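Local coordinates for protein transcriptional regulator, MarR family (Neisseria meningitidis serogroup B, PDB 3G3Z) that probably binds DNA as a winged helix-turn-helix transcription factor of the MarR family and so regulates transcription, at the interface of chains A and B. Numbering follows the deposited sequence. Chains: chain A/B, Transcriptional regulator, MarR family.

The interface of chains A and B. Residues chain A 16, 125; chain B 9, 13, 129, 132-133, 136.
With chi1 at -53°, A:Ile16 holds CG1 beside its backbone N, which carries CD1 to B:Leu129, B:Ala133 and B:Met136, and holds CG2 beside its carbonyl carbon, where it meets B:Ile13. This is the helical dimer interface typical of MarR-family winged helix-turn-helix regulators, in which the N- and C-terminal helices of the two subunits interlock, and its two-fold symmetry repeats the arrangement with the chains exchanged; here A:Ile16, from helix 5-25, is received by helices 5-26 and 119-143 of chain B and has 110 Å² of its surface hidden. The CG1 branch points into helix 119-143: A:Ile16 CD1 lies 3.4 Å from the backbone carbonyl O of B:Leu129, a methyl-to-carbonyl van der Waals contact, and 3.7 Å from CB of B:Ala133. Selenomethionine B:Met136, its chain bent at chi3 (-29°), turns its terminal methyl CE back to within 3.5 Å of A:Ile16 CD1, tight packing for two carbons. A:Ile16 CG2 packs mainly against helix 5-26, 3.8 Å from CG2 of B:Ile13, whose side chain crosses that of A:Ile16 at about a right angle; the same methyl also touches SE and CE of B:Met136. A:Leu125, on helix 119-142, divides its methyls between two leucines: A:Leu125 CD1 is 3.8 Å from CD2 of B:Leu129, and A:Leu125 CD2 is 3.8 Å from CD1 of B:Leu132. B:Leu129 CD2 also meets A:Ile16 CG1 at 3.9 Å, while B:Leu132 CD1 touches A:Ile16 CD1, so both leucines bridge the two chain A residues.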
loop_
_atom_site.group_PDB
_atom_site.type_symbol
_atom_site.label_atom_id
_atom_site.label_comp_id
_atom_site.label_asym_id
_atom_site.label_seq_id
_atom_site.Cartn_x
_atom_site.Cartn_y
_atom_site.Cartn_z
ATOM N N ILE A 16 1.755 -3.534 5.454
ATOM C CA ILE A 16 2.573 -2.409 5.918
ATOM C C ILE A 16 1.939 -1.091 5.455
ATOM O O ILE A 16 1.708 -0.180 6.266
ATOM C CB ILE A 16 4.048 -2.526 5.445
ATOM C CG1 ILE A 16 4.654 -3.880 5.833
ATOM C CG2 ILE A 16 4.891 -1.407 6.014
ATOM C CD1 ILE A 16 4.834 -4.122 7.324
ATOM N N LEU A 125 15.926 -4.708 4.569
ATOM C CA LEU A 125 14.554 -4.629 4.088
ATOM C C LEU A 125 14.440 -3.643 2.930
ATOM O O LEU A 125 13.798 -3.939 1.927
ATOM C CB LEU A 125 13.590 -4.263 5.220
ATOM C CG LEU A 125 12.108 -4.182 4.817
ATOM C CD1 LEU A 125 11.478 -5.573 4.706
ATOM C CD2 LEU A 125 11.351 -3.335 5.800
ATOM N N LEU B 9 10.750 4.225 4.777
ATOM C CA LEU B 9 9.911 3.039 4.659
ATOM C C LEU B 9 8.611 3.381 3.935
ATOM O O LEU B 9 8.227 2.710 2.979
ATOM C CB LEU B 9 9.618 2.441 6.038
ATOM C CG LEU B 9 8.420 1.480 6.136
ATOM C CD1 LEU B 9 8.752 0.118 5.551
ATOM C CD2 LEU B 9 7.921 1.334 7.567
ATOM N N ILE B 13 7.279 1.449 0.574
ATOM C CA ILE B 13 6.136 0.525 0.547
ATOM C C ILE B 13 5.006 1.037 -0.345
ATOM O O ILE B 13 4.333 0.249 -1.019
ATOM C CB ILE B 13 5.594 0.168 1.956
ATOM C CG1 ILE B 13 5.534 1.414 2.828
ATOM C CG2 ILE B 13 6.474 -0.929 2.592
ATOM C CD1 ILE B 13 4.301 1.547 3.663
ATOM N N LEU B 129 8.985 -8.476 7.202
ATOM C CA LEU B 129 7.775 -7.704 6.965
ATOM C C LEU B 129 6.732 -7.960 8.055
ATOM O O LEU B 129 6.150 -7.018 8.589
ATOM C CB LEU B 129 7.222 -8.001 5.569
ATOM C CG LEU B 129 8.033 -7.356 4.444
ATOM C CD1 LEU B 129 7.828 -8.060 3.116
ATOM C CD2 LEU B 129 7.709 -5.858 4.329
ATOM N N LEU B 132 7.925 -6.338 11.186
ATOM C CA LEU B 132 7.704 -4.905 10.996
ATOM C C LEU B 132 6.251 -4.532 11.273
ATOM O O LEU B 132 5.969 -3.605 12.049
ATOM C CB LEU B 132 8.074 -4.483 9.575
ATOM C CG LEU B 132 8.766 -3.139 9.352
ATOM C CD1 LEU B 132 8.378 -2.616 7.985
ATOM C CD2 LEU B 132 8.439 -2.097 10.404
ATOM N N ALA B 133 5.331 -5.257 10.639
ATOM C CA ALA B 133 3.906 -5.037 10.855
ATOM C C ALA B 133 3.547 -5.129 12.343
ATOM O O ALA B 133 2.882 -4.234 12.860
ATOM C CB ALA B 133 3.063 -5.998 10.009
HETATM N N MSE B 136 4.668 -2.080 14.492
HETATM C CA MSE B 136 3.858 -0.939 14.107
HETATM C C MSE B 136 2.454 -1.022 14.701
HETATM O O MSE B 136 1.966 -0.037 15.257
HETATM C CB MSE B 136 3.802 -0.807 12.579
HETATM C CG MSE B 136 5.121 -0.389 11.918
HETATM SE SE MSE B 136 5.074 -0.462 9.942
HETATM C CE MSE B 136 3.768 -1.871 9.727
#